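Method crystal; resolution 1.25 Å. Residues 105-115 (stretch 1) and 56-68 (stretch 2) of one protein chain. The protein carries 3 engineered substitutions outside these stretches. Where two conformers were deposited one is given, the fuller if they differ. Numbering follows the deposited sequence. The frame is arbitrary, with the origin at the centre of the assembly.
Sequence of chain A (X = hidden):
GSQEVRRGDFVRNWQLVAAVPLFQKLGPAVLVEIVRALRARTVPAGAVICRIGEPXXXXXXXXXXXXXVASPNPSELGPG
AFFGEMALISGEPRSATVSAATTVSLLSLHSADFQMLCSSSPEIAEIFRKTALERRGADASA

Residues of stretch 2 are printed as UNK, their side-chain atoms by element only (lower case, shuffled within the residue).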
# COMPACT_ATOMS: atom_id res chain seq x y z
N SER A 105 -7.01 -8.82 -1.42
CA SER A 105 -5.63 -9.07 -1.85
C SER A 105 -4.91 -7.77 -1.94
O SER A 105 -5.41 -6.78 -2.52
CB SER A 105 -5.53 -9.79 -3.21
OG SER A 105 -6.06 -11.07 -3.08
N LEU A 106 -3.71 -7.78 -1.38
CA LEU A 106 -2.84 -6.63 -1.28
C LEU A 106 -1.48 -6.97 -1.84
O LEU A 106 -1.03 -8.10 -1.74
CB LEU A 106 -2.63 -6.28 0.20
CG LEU A 106 -3.84 -6.08 1.08
CD1 LEU A 106 -3.46 -5.91 2.54
CD2 LEU A 106 -4.63 -4.89 0.60
N LEU A 107 -0.81 -5.97 -2.39
CA LEU A 107 0.63 -6.03 -2.65
C LEU A 107 1.30 -5.15 -1.60
O LEU A 107 1.07 -3.94 -1.54
CB LEU A 107 0.96 -5.57 -4.07
CG LEU A 107 0.39 -6.45 -5.18
CD1 LEU A 107 0.53 -5.78 -6.53
CD2 LEU A 107 1.10 -7.79 -5.21
N SER A 108 2.13 -5.77 -0.76
CA SER A 108 2.84 -5.11 0.33
C SER A 108 4.20 -4.63 -0.13
O SER A 108 4.94 -5.41 -0.72
CB SER A 108 3.01 -6.08 1.50
OG SER A 108 3.70 -5.50 2.58
N LEU A 109 4.52 -3.39 0.18
CA LEU A 109 5.77 -2.77 -0.18
C LEU A 109 6.46 -2.31 1.10
O LEU A 109 5.95 -1.45 1.82
CB LEU A 109 5.51 -1.56 -1.06
CG LEU A 109 6.73 -0.81 -1.58
CD1 LEU A 109 7.48 -1.69 -2.56
CD2 LEU A 109 6.33 0.50 -2.25
N HIS A 110 7.61 -2.91 1.40
CA HIS A 110 8.34 -2.56 2.60
C HIS A 110 8.97 -1.18 2.47
O HIS A 110 9.24 -0.70 1.37
CB HIS A 110 9.38 -3.61 2.91
CG HIS A 110 8.82 -4.85 3.54
ND1 HIS A 110 7.65 -5.45 3.14
CD2 HIS A 110 9.30 -5.60 4.56
CE1 HIS A 110 7.43 -6.52 3.87
NE2 HIS A 110 8.41 -6.63 4.75
N SER A 111 9.22 -0.54 3.60
CA SER A 111 9.74 0.82 3.64
C SER A 111 10.97 1.04 2.76
O SER A 111 11.04 2.02 2.05
CB SER A 111 10.04 1.23 5.08
OG SER A 111 10.42 2.59 5.13
N ALA A 112 11.93 0.12 2.81
CA ALA A 112 13.15 0.34 2.04
C ALA A 112 12.82 0.48 0.56
O ALA A 112 13.40 1.29 -0.15
CB ALA A 112 14.12 -0.80 2.23
N ASP A 113 11.91 -0.36 0.09
CA ASP A 113 11.56 -0.36 -1.33
C ASP A 113 10.67 0.83 -1.70
O ASP A 113 10.76 1.34 -2.80
CB ASP A 113 10.93 -1.69 -1.68
CG ASP A 113 11.87 -2.82 -1.41
OD1 ASP A 113 12.95 -2.85 -2.03
OD2 ASP A 113 11.53 -3.66 -0.58
N PHE A 114 9.85 1.29 -0.75
CA PHE A 114 9.13 2.55 -0.91
C PHE A 114 10.11 3.70 -1.08
O PHE A 114 9.88 4.59 -1.93
CB PHE A 114 8.24 2.77 0.31
CG PHE A 114 7.55 4.11 0.36
CD1 PHE A 114 6.32 4.29 -0.25
CD2 PHE A 114 8.12 5.18 1.04
CE1 PHE A 114 5.66 5.49 -0.17
CE2 PHE A 114 7.45 6.39 1.11
CZ PHE A 114 6.24 6.55 0.49
N GLN A 115 11.17 3.75 -0.27
CA GLN A 115 12.14 4.84 -0.42
C GLN A 115 12.85 4.75 -1.77
O GLN A 115 13.10 5.78 -2.40
CB GLN A 115 13.16 4.87 0.72
CG GLN A 115 12.56 4.93 2.13
CD GLN A 115 11.64 6.11 2.38
OE1 GLN A 115 11.56 7.05 1.61
NE2 GLN A 115 10.91 6.04 3.48
N UNK A 56 4.77 2.07 11.46
CA UNK A 56 4.53 1.59 10.11
C UNK A 56 5.84 1.35 9.40
O UNK A 56 6.71 2.20 9.39
N UNK A 57 5.97 0.17 8.80
CA UNK A 57 7.19 -0.22 8.10
C UNK A 57 6.90 -0.72 6.70
O UNK A 57 7.78 -1.26 6.05
o UNK A 57 7.62 -3.61 9.52
o UNK A 57 5.90 -2.55 8.62
c UNK A 57 7.92 -1.32 8.89
c UNK A 57 7.10 -2.59 8.99
N UNK A 58 5.68 -0.52 6.23
CA UNK A 58 5.31 -0.93 4.88
C UNK A 58 4.05 -0.21 4.45
O UNK A 58 3.36 0.41 5.26
c UNK A 58 3.88 -2.85 5.66
n UNK A 58 6.44 -5.79 8.27
c UNK A 58 5.46 -5.71 7.39
c UNK A 58 5.08 -2.43 4.85
n UNK A 58 5.00 -4.51 7.03
c UNK A 58 3.94 -4.29 6.08
n UNK A 58 4.93 -6.81 6.88
N UNK A 59 3.74 -0.29 3.16
CA UNK A 59 2.44 0.18 2.67
C UNK A 59 1.87 -0.88 1.75
O UNK A 59 2.51 -1.91 1.49
s UNK A 59 3.07 3.01 -0.31
c UNK A 59 3.30 1.53 0.69
c UNK A 59 1.36 2.82 -0.78
c UNK A 59 2.52 1.54 1.98
N UNK A 60 0.64 -0.65 1.29
CA UNK A 60 -0.15 -1.69 0.65
C UNK A 60 -0.91 -1.12 -0.54
O UNK A 60 -1.48 -0.02 -0.47
c UNK A 60 0.47 -3.81 5.25
c UNK A 60 0.08 -2.48 5.18
c UNK A 60 -0.45 -1.98 4.00
c UNK A 60 -1.17 -2.24 1.62
c UNK A 60 -0.59 -2.78 2.89
c UNK A 60 0.32 -4.63 4.14
c UNK A 60 -0.21 -4.11 2.98
N UNK A 61 -0.92 -1.88 -1.64
CA UNK A 61 -1.72 -1.59 -2.83
C UNK A 61 -2.85 -2.59 -2.88
O UNK A 61 -2.63 -3.79 -2.86
c UNK A 61 -0.84 -1.68 -4.08
c UNK A 61 0.28 -0.70 -4.03
c UNK A 61 2.47 -0.09 -3.32
c UNK A 61 1.13 1.50 -4.46
c UNK A 61 0.12 0.57 -4.56
c UNK A 61 2.30 1.17 -3.85
c UNK A 61 1.46 -1.01 -3.40
N UNK A 62 -4.09 -2.09 -2.93
CA UNK A 62 -5.25 -2.98 -3.00
C UNK A 62 -5.41 -3.47 -4.43
O UNK A 62 -5.43 -2.67 -5.37
c UNK A 62 -6.40 -1.67 -1.18
c UNK A 62 -6.54 -2.26 -2.57
c UNK A 62 -7.72 -3.20 -2.62
N UNK A 63 -5.51 -4.79 -4.61
CA UNK A 63 -5.59 -5.34 -5.96
C UNK A 63 -6.81 -6.21 -6.20
O UNK A 63 -7.15 -6.40 -7.36
c UNK A 63 -3.14 -4.96 -6.62
c UNK A 63 -3.75 -7.02 -5.39
c UNK A 63 -4.23 -6.02 -6.39
N UNK A 64 -7.46 -6.71 -5.14
CA UNK A 64 -8.74 -7.44 -5.24
C UNK A 64 -9.47 -7.21 -3.93
O UNK A 64 -8.85 -7.22 -2.87
o UNK A 64 -7.38 -11.47 -7.72
c UNK A 64 -7.65 -9.41 -6.58
c UNK A 64 -8.54 -8.96 -5.41
c UNK A 64 -7.43 -10.92 -6.62
o UNK A 64 -7.26 -11.56 -5.55
N UNK A 65 -10.79 -6.99 -3.97
CA UNK A 65 -11.53 -6.75 -2.75
C UNK A 65 -11.35 -5.34 -2.23
O UNK A 65 -10.89 -4.47 -2.94
N UNK A 66 -11.74 -5.12 -0.99
CA UNK A 66 -11.68 -3.78 -0.41
C UNK A 66 -11.31 -3.77 1.06
O UNK A 66 -11.47 -4.76 1.79
c UNK A 66 -13.02 -3.07 -0.61
o UNK A 66 -14.05 -3.74 0.07
N UNK A 67 -10.79 -2.62 1.49
CA UNK A 67 -10.51 -2.33 2.89
C UNK A 67 -11.37 -1.19 3.39
O UNK A 67 -11.86 -0.38 2.61
c UNK A 67 -9.02 -2.02 3.13
c UNK A 67 -8.16 -3.18 2.70
c UNK A 67 -8.61 -0.74 2.46
N UNK A 68 -11.49 -1.13 4.71
CA UNK A 68 -12.22 -0.11 5.44
C UNK A 68 -11.22 0.72 6.24
O UNK A 68 -10.39 0.18 6.95
c UNK A 68 -13.16 -0.84 6.41
o UNK A 68 -13.68 0.00 7.38
O HOH W 1 2.96 -7.34 4.76

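Position 56 has no side-chain atoms and touches nothing on stretch 1: Gly-56, in the loop before the strand. Position 57 carries two carbons, the second bearing two oxygens, a short carboxylate. Its backbone O takes a hydrogen bond from Ser-111 N (2.9 Å), tying the loop to the first turn of the helix. It is Asp-57; an asparagine would look alike by count, but not by element.

Position 58 has three carbons, a nitrogen, then a carbon with two more nitrogens; His-110 CE1 lies over one face of this planar end, 3.9 Å from one of its two terminal nitrogens. It is Arg-58. Its guanidinium forms a salt bridge with the preceding carboxylate (NE to Asp-57 OD1, 2.7 Å), and a water joins Arg-58 NH1 to Ser-108 OG, 2.9 Å from each.

Position 59 is an unbranched chain of two carbons, a sulfur and a carbon, and the sulfur comes within 3.5 Å of Phe-114 CD1, so the strand also packs against the helix: Met-59.

Position 60 shows one carbon leading to a six-carbon ring without a hydroxyl, and a ring carbon meets Leu-106 CD1 at 3.7 Å: Phe-60. Position 61 has the same atoms on the opposite face of the sheet, and Leu-109 CD2 approaches the edge of its ring, 4.0 Å from a ring carbon: Phe-61.

Position 62 has three carbons, branched at the first, one branch 4.1 Å from Leu-106 CD2: Val-62. Position 63 repeats that fork, with a branch 3.8 Å from Leu-107 CD1: Val-63.

Position 64 has three carbons, the third carrying two oxygens, one of which accepts a hydrogen bond from Ser-105 OG (2.8 Å): Glu-64. Position 65 has no side chain and a positive phi, which favours Gly-65. Position 66, one carbon and one oxygen, does not touch stretch 1: Ser-66. Position 67 has three carbons branched at the first, one branch 4.4 Å from Leu-106 CD2: Val-67. Position 68, one carbon and one oxygen, is again without contact: Ser-68.

The contact is an antiparallel ladder. Paired hydrogen bonds join Leu-109 to Met-59 (2.8 Å for N to O both ways) and Leu-107 to Phe-61 (2.9 Å both ways). Near its end a bulge shifts the register by one: Ser-105 O accepts from Val-63 N at 2.9 Å and weakly from Glu-64 N at 3.3 Å. Alternation sorts Leu-107, Leu-109, Met-59 and Phe-61 to one face, Leu-106, Val-62 and Phe-60 to the other. The backbone register sets which side chains share a face, and the side chains pack along it. Apolar side chains fill most of both faces; polar residues sit at the two ends (Arg-58 with His-110, Glu-64 with Ser-105), and Ser-108 adds a hydroxyl in the middle of the face that carries Phe-60.

Stretch 2 (56-68) GDRMFFVVEGSVS
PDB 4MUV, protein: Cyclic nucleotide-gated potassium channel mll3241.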